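Local coordinates for protein proliferating cell nuclear antigen (PDB 3P91) that probably acts as a processivity factor for DNA polymerase delta, forming a three-subunit ring of the kind that encircles DNA during replication, at residues Cys5-Glu13 against Asp60-Ile71; Val20-Thr31 against Cys44-Leu55. All coordinates share one frame; numbering follows the deposited sequence.

Contact 1: residues Cys5-Glu13 against Asp60-Ile71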
loop_
_atom_site.group_PDB
_atom_site.type_symbol
_atom_site.label_atom_id
_atom_site.label_comp_id
_atom_site.label_asym_id
_atom_site.label_seq_id
_atom_site.Cartn_x
_atom_site.Cartn_y
_atom_site.Cartn_z
ATOM N N CYS A 5 12.310 -40.054 -13.111
ATOM C CA CYS A 5 12.302 -39.044 -12.047
ATOM C C CYS A 5 12.036 -39.638 -10.672
ATOM O O CYS A 5 11.121 -40.445 -10.508
ATOM C CB CYS A 5 11.230 -37.994 -12.312
ATOM S SG CYS A 5 11.578 -36.864 -13.644
ATOM N N ALA A 6 12.817 -39.210 -9.683
ATOM C CA ALA A 6 12.631 -39.644 -8.302
ATOM C C ALA A 6 11.307 -39.142 -7.738
ATOM O O ALA A 6 10.678 -39.793 -6.895
ATOM C CB ALA A 6 13.778 -39.161 -7.441
ATOM N N PHE A 7 10.885 -37.975 -8.212
ATOM C CA PHE A 7 9.661 -37.370 -7.728
ATOM C C PHE A 7 8.988 -36.536 -8.808
ATOM O O PHE A 7 9.625 -35.714 -9.465
ATOM C CB PHE A 7 9.947 -36.525 -6.480
ATOM C CG PHE A 7 8.720 -35.914 -5.863
ATOM C CD1 PHE A 7 7.708 -36.717 -5.362
ATOM C CD2 PHE A 7 8.578 -34.537 -5.787
ATOM C CE1 PHE A 7 6.580 -36.157 -4.804
ATOM C CE2 PHE A 7 7.451 -33.974 -5.228
ATOM C CZ PHE A 7 6.452 -34.783 -4.735
ATOM N N HIS A 8 7.695 -36.772 -8.992
ATOM C CA HIS A 8 6.878 -35.949 -9.872
ATOM C C HIS A 8 5.516 -35.666 -9.235
ATOM O O HIS A 8 4.849 -36.565 -8.739
ATOM C CB HIS A 8 6.718 -36.621 -11.239
ATOM C CG HIS A 8 5.665 -36.001 -12.104
ATOM N ND1 HIS A 8 5.846 -34.800 -12.756
ATOM C CD2 HIS A 8 4.418 -36.418 -12.425
ATOM C CE1 HIS A 8 4.754 -34.503 -13.437
ATOM N NE2 HIS A 8 3.874 -35.469 -13.253
ATOM N N ALA A 9 5.101 -34.408 -9.247
ATOM C CA ALA A 9 3.813 -34.053 -8.668
ATOM C C ALA A 9 3.179 -32.850 -9.355
ATOM O O ALA A 9 3.829 -31.825 -9.542
ATOM C CB ALA A 9 3.961 -33.793 -7.173
ATOM N N LYS A 10 1.912 -32.979 -9.736
ATOM C CA LYS A 10 1.159 -31.827 -10.207
ATOM C C LYS A 10 -0.042 -31.573 -9.330
ATOM O O LYS A 10 -0.861 -32.459 -9.118
ATOM C CB LYS A 10 0.693 -31.997 -11.648
ATOM C CG LYS A 10 -0.080 -30.789 -12.154
ATOM C CD LYS A 10 -0.509 -30.996 -13.582
ATOM C CE LYS A 10 -1.477 -32.155 -13.657
ATOM N NZ LYS A 10 -1.260 -32.995 -14.868
ATOM N N PHE A 11 -0.155 -30.346 -8.842
ATOM C CA PHE A 11 -1.229 -30.003 -7.936
ATOM C C PHE A 11 -2.554 -29.880 -8.660
ATOM O O PHE A 11 -2.601 -29.532 -9.833
ATOM C CB PHE A 11 -0.905 -28.704 -7.210
ATOM C CG PHE A 11 0.185 -28.842 -6.203
ATOM C CD1 PHE A 11 -0.114 -29.083 -4.872
ATOM C CD2 PHE A 11 1.512 -28.757 -6.584
ATOM C CE1 PHE A 11 0.892 -29.219 -3.935
ATOM C CE2 PHE A 11 2.522 -28.893 -5.652
ATOM C CZ PHE A 11 2.211 -29.121 -4.321
ATOM N N LYS A 12 -3.632 -30.189 -7.954
ATOM C CA LYS A 12 -4.960 -29.868 -8.443
ATOM C C LYS A 12 -5.107 -28.355 -8.447
ATOM O O LYS A 12 -5.565 -27.772 -9.429
ATOM C CB LYS A 12 -6.035 -30.520 -7.569
ATOM C CG LYS A 12 -6.233 -31.993 -7.878
ATOM C CD LYS A 12 -7.169 -32.671 -6.908
ATOM C CE LYS A 12 -7.497 -34.078 -7.369
ATOM N NZ LYS A 12 -8.250 -34.855 -6.336
ATOM N N GLU A 13 -4.691 -27.724 -7.353
ATOM C CA GLU A 13 -4.753 -26.267 -7.224
ATOM C C GLU A 13 -3.402 -25.684 -6.832
ATOM O O GLU A 13 -2.826 -26.071 -5.820
ATOM C CB GLU A 13 -5.798 -25.860 -6.179
ATOM C CG GLU A 13 -7.234 -26.232 -6.533
ATOM C CD GLU A 13 -7.751 -25.522 -7.779
ATOM O OE1 GLU A 13 -8.652 -26.079 -8.440
ATOM O OE2 GLU A 13 -7.271 -24.410 -8.095
ATOM N N ASP A 60 -4.337 -36.863 -2.535
ATOM C CA ASP A 60 -5.606 -36.367 -3.078
ATOM C C ASP A 60 -5.559 -34.888 -3.472
ATOM O O ASP A 60 -6.489 -34.372 -4.090
ATOM C CB ASP A 60 -6.735 -36.571 -2.067
ATOM C CG ASP A 60 -7.328 -37.963 -2.122
ATOM O OD1 ASP A 60 -7.510 -38.581 -1.052
ATOM O OD2 ASP A 60 -7.627 -38.440 -3.236
ATOM N N ALA A 61 -4.478 -34.212 -3.102
ATOM C CA ALA A 61 -4.299 -32.807 -3.445
ATOM C C ALA A 61 -3.709 -32.620 -4.852
ATOM O O ALA A 61 -3.595 -31.499 -5.344
ATOM C CB ALA A 61 -3.426 -32.124 -2.395
ATOM N N PHE A 62 -3.355 -33.731 -5.493
ATOM C CA PHE A 62 -2.663 -33.712 -6.772
ATOM C C PHE A 62 -3.450 -34.410 -7.869
ATOM O O PHE A 62 -4.196 -35.352 -7.613
ATOM C CB PHE A 62 -1.305 -34.390 -6.639
ATOM C CG PHE A 62 -0.495 -33.893 -5.486
ATOM C CD1 PHE A 62 0.419 -32.868 -5.657
ATOM C CD2 PHE A 62 -0.645 -34.453 -4.224
ATOM C CE1 PHE A 62 1.167 -32.406 -4.585
ATOM C CE2 PHE A 62 0.097 -34.000 -3.152
ATOM C CZ PHE A 62 1.004 -32.973 -3.330
ATOM N N ASP A 63 -3.265 -33.938 -9.097
ATOM C CA ASP A 63 -3.790 -34.614 -10.273
ATOM C C ASP A 63 -2.854 -35.734 -10.719
ATOM O O ASP A 63 -3.303 -36.751 -11.244
ATOM C CB ASP A 63 -4.002 -33.617 -11.409
ATOM C CG ASP A 63 -5.275 -32.824 -11.247
ATOM O OD1 ASP A 63 -5.297 -31.634 -11.639
ATOM O OD2 ASP A 63 -6.253 -33.398 -10.722
ATOM N N GLU A 64 -1.555 -35.526 -10.518
ATOM C CA GLU A 64 -0.548 -36.564 -10.737
ATOM C C GLU A 64 0.377 -36.622 -9.532
ATOM O O GLU A 64 0.699 -35.586 -8.938
ATOM C CB GLU A 64 0.278 -36.280 -11.989
ATOM C CG GLU A 64 -0.546 -36.080 -13.239
ATOM C CD GLU A 64 0.303 -35.765 -14.449
ATOM O OE1 GLU A 64 -0.210 -35.871 -15.585
ATOM O OE2 GLU A 64 1.485 -35.413 -14.265
ATOM N N PHE A 65 0.795 -37.828 -9.165
ATOM C CA PHE A 65 1.706 -37.994 -8.042
ATOM C C PHE A 65 2.476 -39.302 -8.127
ATOM O O PHE A 65 1.900 -40.375 -8.233
ATOM C CB PHE A 65 0.969 -37.899 -6.701
ATOM C CG PHE A 65 1.890 -37.744 -5.518
ATOM C CD1 PHE A 65 2.235 -36.482 -5.050
ATOM C CD2 PHE A 65 2.428 -38.856 -4.889
ATOM C CE1 PHE A 65 3.091 -36.338 -3.981
ATOM C CE2 PHE A 65 3.281 -38.716 -3.809
ATOM C CZ PHE A 65 3.612 -37.456 -3.355
ATOM N N GLN A 66 3.792 -39.186 -8.087
ATOM C CA GLN A 66 4.669 -40.328 -8.134
ATOM C C GLN A 66 5.837 -40.060 -7.211
ATOM O O GLN A 66 6.543 -39.068 -7.357
ATOM C CB GLN A 66 5.170 -40.566 -9.567
ATOM C CG GLN A 66 6.321 -41.572 -9.684
ATOM C CD GLN A 66 5.919 -43.000 -9.318
ATOM O OE1 GLN A 66 4.745 -43.291 -9.064
ATOM N NE2 GLN A 66 6.899 -43.901 -9.291
ATOM N N CYS A 67 6.024 -40.947 -6.249
ATOM C CA CYS A 67 7.187 -40.919 -5.385
ATOM C C CYS A 67 7.338 -42.341 -4.888
ATOM O O CYS A 67 6.742 -42.723 -3.896
ATOM C CB CYS A 67 6.987 -39.941 -4.226
ATOM S SG CYS A 67 8.495 -39.478 -3.356
ATOM N N LEU A 68 8.112 -43.132 -5.621
ATOM C CA LEU A 68 8.195 -44.568 -5.389
ATOM C C LEU A 68 8.919 -44.838 -4.085
ATOM O O LEU A 68 8.478 -45.641 -3.261
ATOM C CB LEU A 68 8.913 -45.260 -6.556
ATOM C CG LEU A 68 8.745 -46.783 -6.640
ATOM C CD1 LEU A 68 7.353 -47.126 -7.146
ATOM C CD2 LEU A 68 9.806 -47.429 -7.514
ATOM N N LYS A 69 10.039 -44.153 -3.906
ATOM C CA LYS A 69 10.815 -44.269 -2.686
ATOM C C LYS A 69 10.842 -42.913 -1.982
ATOM O O LYS A 69 10.857 -41.868 -2.636
ATOM C CB LYS A 69 12.229 -44.763 -3.001
ATOM C CG LYS A 69 12.239 -46.074 -3.785
ATOM C CD LYS A 69 13.651 -46.620 -4.033
ATOM N N PRO A 70 10.839 -42.926 -0.644
ATOM C CA PRO A 70 10.864 -41.691 0.145
ATOM C C PRO A 70 12.094 -40.836 -0.137
ATOM O O PRO A 70 13.202 -41.345 -0.251
ATOM C CB PRO A 70 10.908 -42.199 1.588
ATOM C CG PRO A 70 10.355 -43.573 1.522
ATOM C CD PRO A 70 10.794 -44.124 0.209
ATOM N N ILE A 71 11.882 -39.532 -0.246
ATOM C CA ILE A 71 12.970 -38.580 -0.389
ATOM C C ILE A 71 12.708 -37.408 0.540
ATOM O O ILE A 71 11.573 -37.188 0.967
ATOM C CB ILE A 71 13.065 -38.065 -1.822
ATOM C CG1 ILE A 71 11.832 -37.241 -2.175
ATOM C CG2 ILE A 71 13.191 -39.222 -2.793
ATOM C CD1 ILE A 71 11.761 -36.909 -3.638
HETATM O O HOH W 1 9.131 -41.832 -8.350
HETATM O O HOH W 2 -3.830 -29.141 -4.806
#
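His8 and Lys10 meet the two oxygens of a single carboxylate, that of Glu64. His8 NE2 donates to Glu64 OE2 over 2.6 Å with an N-H...O angle of 175°; the oxygen lies in the imidazole plane, although the carboxylate itself is turned 53° from it. Lys10 NZ forms a salt bridge to Glu64 OE1 at 3.1 Å, reached by a lysine chain that bends in its last two torsions. Because His8 ND1 also bonds Asp96 OD2, both ring nitrogens are held by acids, an environment likely to raise the imidazole pKa. Lys12 is extended beyond CG and carries its NZ to Asp60 O, 2.9 Å away.

Backbone bonds define an antiparallel pairing, with His8-Gln66 and Lys10-Glu64 as hydrogen-bonded pairs. A classic beta bulge follows: Asp63 and Glu64 both face Lys10, whose O accepts Asp63 N at 2.8 Å and only weakly Glu64 N. Past it, Lys12 N reaches Ala61 O.

On the face opposite His8 and Glu64, Ala9 and Phe65 lead the apolar contacts. The Phe7 edge points at the Phe65 face in an offset edge-to-face pair, planes 78° apart and CE1 of Phe7 3.5 Å from CZ of Phe65. Ala9 CB touches both Phe65 and Phe62. Phe62 CE1 sits 3.3 Å from Phe11 CE1, over one face of the Phe11 ring. From the start of strand 71-76, Ile71 CD1 packs 3.4 Å from Phe7 CB.

Strand 7-11 lies between strands 62-66 and 92-97, Phe11 stacking on Phe17 of helix 14-25 and Ile71 pairing by backbone bonds with Cys35 of strand 30-36, in a different sheet.

Contact 2: residues Val20-Thr31 against Cys44-Leu55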
loop_
_atom_site.group_PDB
_atom_site.type_symbol
_atom_site.label_atom_id
_atom_site.label_comp_id
_atom_site.label_asym_id
_atom_site.label_seq_id
_atom_site.Cartn_x
_atom_site.Cartn_y
_atom_site.Cartn_z
ATOM N N VAL A 20 0.411 -22.906 1.530
ATOM C CA VAL A 20 1.196 -23.730 2.431
ATOM C C VAL A 20 2.523 -23.051 2.747
ATOM O O VAL A 20 2.876 -22.864 3.911
ATOM C CB VAL A 20 1.448 -25.108 1.807
ATOM C CG1 VAL A 20 2.635 -25.803 2.459
ATOM C CG2 VAL A 20 0.199 -25.949 1.890
ATOM N N VAL A 21 3.242 -22.666 1.698
ATOM C CA VAL A 21 4.564 -22.065 1.839
ATOM C C VAL A 21 4.591 -20.704 2.566
ATOM O O VAL A 21 5.535 -20.410 3.301
ATOM C CB VAL A 21 5.272 -21.991 0.475
ATOM C CG1 VAL A 21 6.561 -21.203 0.572
ATOM C CG2 VAL A 21 5.541 -23.387 -0.022
ATOM N N GLU A 22 3.569 -19.879 2.370
ATOM C CA GLU A 22 3.445 -18.645 3.145
ATOM C C GLU A 22 3.255 -18.938 4.624
ATOM O O GLU A 22 4.002 -18.457 5.473
ATOM C CB GLU A 22 2.263 -17.819 2.651
ATOM C CG GLU A 22 2.546 -17.127 1.351
ATOM C CD GLU A 22 3.944 -16.563 1.330
ATOM O OE1 GLU A 22 4.751 -17.011 0.486
ATOM O OE2 GLU A 22 4.242 -15.684 2.169
ATOM N N SER A 23 2.236 -19.730 4.922
ATOM C CA SER A 23 1.936 -20.115 6.283
ATOM C C SER A 23 3.176 -20.680 6.945
ATOM O O SER A 23 3.505 -20.335 8.072
ATOM C CB SER A 23 0.824 -21.152 6.277
ATOM O OG SER A 23 -0.272 -20.685 5.509
ATOM N N LEU A 24 3.868 -21.549 6.226
ATOM C CA LEU A 24 5.043 -22.208 6.754
ATOM C C LEU A 24 6.136 -21.233 7.084
ATOM O O LEU A 24 6.780 -21.339 8.118
ATOM C CB LEU A 24 5.594 -23.182 5.727
ATOM C CG LEU A 24 5.100 -24.623 5.762
ATOM C CD1 LEU A 24 5.840 -25.427 4.709
ATOM C CD2 LEU A 24 5.305 -25.232 7.133
ATOM N N LYS A 25 6.361 -20.290 6.184
ATOM C CA LYS A 25 7.572 -19.489 6.232
ATOM C C LYS A 25 7.510 -18.392 7.287
ATOM O O LYS A 25 8.529 -17.814 7.653
ATOM C CB LYS A 25 7.915 -18.956 4.841
ATOM C CG LYS A 25 7.690 -17.490 4.615
ATOM C CD LYS A 25 8.492 -17.056 3.396
ATOM C CE LYS A 25 8.497 -15.556 3.220
ATOM N NZ LYS A 25 7.117 -15.075 2.955
ATOM N N SER A 26 6.306 -18.140 7.791
ATOM C CA SER A 26 6.098 -17.252 8.928
ATOM C C SER A 26 6.622 -17.853 10.239
ATOM O O SER A 26 6.896 -17.125 11.190
ATOM C CB SER A 26 4.608 -16.919 9.082
ATOM O OG SER A 26 4.113 -16.188 7.969
ATOM N N THR A 27 6.761 -19.174 10.295
ATOM C CA THR A 27 7.159 -19.823 11.540
ATOM C C THR A 27 8.481 -20.586 11.448
ATOM O O THR A 27 9.100 -20.895 12.466
ATOM C CB THR A 27 6.061 -20.770 12.032
ATOM O OG1 THR A 27 5.927 -21.852 11.104
ATOM C CG2 THR A 27 4.728 -20.026 12.143
ATOM N N ILE A 28 8.907 -20.895 10.229
ATOM C CA ILE A 28 10.174 -21.586 10.016
ATOM C C ILE A 28 10.759 -21.175 8.669
ATOM O O ILE A 28 10.019 -20.965 7.711
ATOM C CB ILE A 28 10.027 -23.140 10.155
ATOM C CG1 ILE A 28 11.358 -23.848 9.900
ATOM C CG2 ILE A 28 8.942 -23.684 9.241
ATOM C CD1 ILE A 28 12.324 -23.775 11.056
ATOM N N ASP A 29 12.086 -21.042 8.612
ATOM C CA ASP A 29 12.785 -20.525 7.426
ATOM C C ASP A 29 13.274 -21.614 6.461
ATOM O O ASP A 29 13.032 -21.551 5.257
ATOM C CB ASP A 29 13.974 -19.649 7.840
ATOM C CG ASP A 29 13.551 -18.368 8.557
ATOM O OD1 ASP A 29 14.382 -17.838 9.328
ATOM O OD2 ASP A 29 12.405 -17.887 8.353
ATOM N N LYS A 30 13.990 -22.596 6.986
ATOM C CA LYS A 30 14.421 -23.723 6.177
ATOM C C LYS A 30 13.837 -24.998 6.767
ATOM O O LYS A 30 13.808 -25.165 7.982
ATOM C CB LYS A 30 15.947 -23.806 6.146
ATOM C CG LYS A 30 16.618 -22.556 5.622
ATOM C CD LYS A 30 18.100 -22.557 5.938
ATOM C CE LYS A 30 18.726 -21.197 5.644
ATOM N NZ LYS A 30 20.144 -21.137 6.110
ATOM N N THR A 31 13.354 -25.895 5.920
ATOM C CA THR A 31 12.797 -27.139 6.428
ATOM C C THR A 31 12.854 -28.260 5.403
ATOM O O THR A 31 12.945 -28.024 4.200
ATOM C CB THR A 31 11.353 -26.953 6.953
ATOM O OG1 THR A 31 10.972 -28.100 7.722
ATOM C CG2 THR A 31 10.374 -26.759 5.813
ATOM N N CYS A 44 8.720 -30.361 12.265
ATOM C CA CYS A 44 9.907 -29.709 12.781
ATOM C C CYS A 44 9.503 -28.623 13.762
ATOM O O CYS A 44 8.333 -28.237 13.830
ATOM C CB CYS A 44 10.692 -29.088 11.636
ATOM S SG CYS A 44 9.796 -27.740 10.855
ATOM N N MET A 45 10.484 -28.135 14.514
ATOM C CA MET A 45 10.280 -27.034 15.447
ATOM C C MET A 45 10.297 -25.715 14.718
ATOM O O MET A 45 10.912 -25.591 13.661
ATOM C CB MET A 45 11.375 -27.024 16.507
ATOM C CG MET A 45 11.387 -28.268 17.365
ATOM S SD MET A 45 12.514 -28.112 18.749
ATOM C CE MET A 45 14.050 -27.799 17.902
ATOM N N ASP A 46 9.620 -24.726 15.285
ATOM C CA ASP A 46 9.649 -23.378 14.737
ATOM C C ASP A 46 11.060 -22.820 14.838
ATOM O O ASP A 46 11.932 -23.427 15.450
ATOM C CB ASP A 46 8.696 -22.477 15.515
ATOM C CG ASP A 46 9.275 -22.028 16.836
ATOM O OD1 ASP A 46 9.201 -20.825 17.129
ATOM O OD2 ASP A 46 9.814 -22.869 17.581
ATOM N N ASN A 47 11.268 -21.655 14.246
ATOM C CA ASN A 47 12.542 -20.948 14.334
ATOM C C ASN A 47 13.118 -20.846 15.743
ATOM O O ASN A 47 14.316 -21.034 15.945
ATOM C CB ASN A 47 12.390 -19.538 13.759
ATOM C CG ASN A 47 12.532 -19.509 12.253
ATOM O OD1 ASN A 47 13.392 -20.183 11.692
ATOM N ND2 ASN A 47 11.685 -18.735 11.591
ATOM N N SER A 48 12.265 -20.524 16.711
ATOM C CA SER A 48 12.708 -20.313 18.085
ATOM C C SER A 48 12.886 -21.596 18.885
ATOM O O SER A 48 13.281 -21.546 20.049
ATOM C CB SER A 48 11.726 -19.416 18.816
ATOM O OG SER A 48 11.590 -18.194 18.136
ATOM N N HIS A 49 12.594 -22.737 18.272
ATOM C CA HIS A 49 12.690 -23.995 18.980
ATOM C C HIS A 49 11.817 -23.899 20.202
ATOM O O HIS A 49 12.256 -24.162 21.316
ATOM C CB HIS A 49 14.131 -24.250 19.395
ATOM C CG HIS A 49 15.021 -24.594 18.249
ATOM N ND1 HIS A 49 14.612 -24.488 16.937
ATOM C CD2 HIS A 49 16.293 -25.054 18.212
ATOM C CE1 HIS A 49 15.593 -24.870 16.140
ATOM N NE2 HIS A 49 16.625 -25.218 16.889
ATOM N N VAL A 50 10.574 -23.502 19.977
ATOM C CA VAL A 50 9.630 -23.247 21.051
ATOM C C VAL A 50 8.360 -24.033 20.795
ATOM O O VAL A 50 7.635 -24.390 21.722
ATOM C CB VAL A 50 9.296 -21.741 21.133
ATOM C CG1 VAL A 50 7.895 -21.531 21.649
ATOM C CG2 VAL A 50 10.309 -21.014 21.997
ATOM N N SER A 51 8.103 -24.309 19.524
ATOM C CA SER A 51 6.878 -24.971 19.130
ATOM C C SER A 51 7.143 -25.969 18.023
ATOM O O SER A 51 8.275 -26.153 17.577
ATOM C CB SER A 51 5.859 -23.943 18.649
ATOM O OG SER A 51 6.326 -23.288 17.478
ATOM N N LEU A 52 6.073 -26.600 17.567
ATOM C CA LEU A 52 6.171 -27.678 16.609
ATOM C C LEU A 52 5.257 -27.355 15.451
ATOM O O LEU A 52 4.138 -26.883 15.654
ATOM C CB LEU A 52 5.718 -28.980 17.272
ATOM C CG LEU A 52 6.449 -30.302 17.053
ATOM C CD1 LEU A 52 5.963 -31.033 15.801
ATOM C CD2 LEU A 52 7.953 -30.079 17.023
ATOM N N VAL A 53 5.746 -27.594 14.240
ATOM C CA VAL A 53 4.930 -27.492 13.042
ATOM C C VAL A 53 4.732 -28.883 12.462
ATOM O O VAL A 53 5.662 -29.681 12.432
ATOM C CB VAL A 53 5.599 -26.610 11.967
ATOM C CG1 VAL A 53 4.626 -26.330 10.845
ATOM C CG2 VAL A 53 6.115 -25.314 12.576
ATOM N N SER A 54 3.517 -29.163 11.999
ATOM C CA SER A 54 3.185 -30.453 11.409
ATOM C C SER A 54 2.339 -30.295 10.154
ATOM O O SER A 54 1.156 -29.988 10.243
ATOM C CB SER A 54 2.413 -31.299 12.412
ATOM O OG SER A 54 1.909 -32.469 11.801
ATOM N N LEU A 55 2.936 -30.519 8.988
ATOM C CA LEU A 55 2.196 -30.434 7.734
ATOM C C LEU A 55 2.046 -31.778 7.054
ATOM O O LEU A 55 2.974 -32.582 7.008
ATOM C CB LEU A 55 2.868 -29.468 6.755
ATOM C CG LEU A 55 2.416 -29.550 5.286
ATOM C CD1 LEU A 55 1.063 -28.876 5.058
ATOM C CD2 LEU A 55 3.470 -28.955 4.363
#
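Asp46, whose CB rests against Thr27 O, has its OD2 gripped by two backbone N-H groups: Val50 N at 2.6 Å, on the syn side of the carboxylate, and Ser51 N at 3.0 Å, from above the carboxylate plane. These bonds tie the residues just after a type I beta turn, Asp46 to His49, back to its first residue, between strands 39-45 and 52-57; Asp46 O accepts both His49 N and His49 ND1.

This loop meets the chain leaving helix 14-25 in the PCNA fold, where helices pack on one face of the beta-sheet. Asn47 N donates to Thr27 O over 2.9 Å at 165°. The Asn47 and Asp29 side chains cross at about a right angle, with the amide and carboxylate planes 54° apart, and two weak bonds link the residues: Asn47 ND2 to Asp29 OD2, and Asp29 N to Asn47 OD1.

Helix 20-25 and strand 52-55 run nearly antiparallel (axes at 169°, 10.8 Å apart at closest approach), joined by apolar contacts. Val20 CG1 meets Leu55 CD2 at 3.8 Å, and Leu24 divides its methyls, CD2 against Val53 CG1 and CD1 toward Leu55 CD2. Beyond the helix, Ile28 holds CG1 anti to its N, which carries CD1 to 3.5 Å from Met45 O.

Thr27 is also bordered by Phe251 and Phe218. Its OG1 donates to Leu24 O, which also accepts Thr27 N and Ile28 N; Thr27 OG1 itself lies 3.8 Å from Val53 CG2.

Overall arrangement
From the N terminus, strand 7-11 leads directly into helix 14-25, so the first segment of contact 1 is soon followed by the first of contact 2. The chain then forms the hairpin of strands 30-36 and 39-45, and residues 44-55 return to the helix end, closing the inner loop. Strand 52-57 runs on to strand 62-66, where 60-71 pairs with 5-13 and closes the outer loop. Contact 2 is therefore nested inside contact 1. Their centres lie 22 Å apart and they do not touch. Contact 1 builds the edge of the five-stranded sheet; contact 2 anchors the helix on the larger sheet, all within the N-terminal family region.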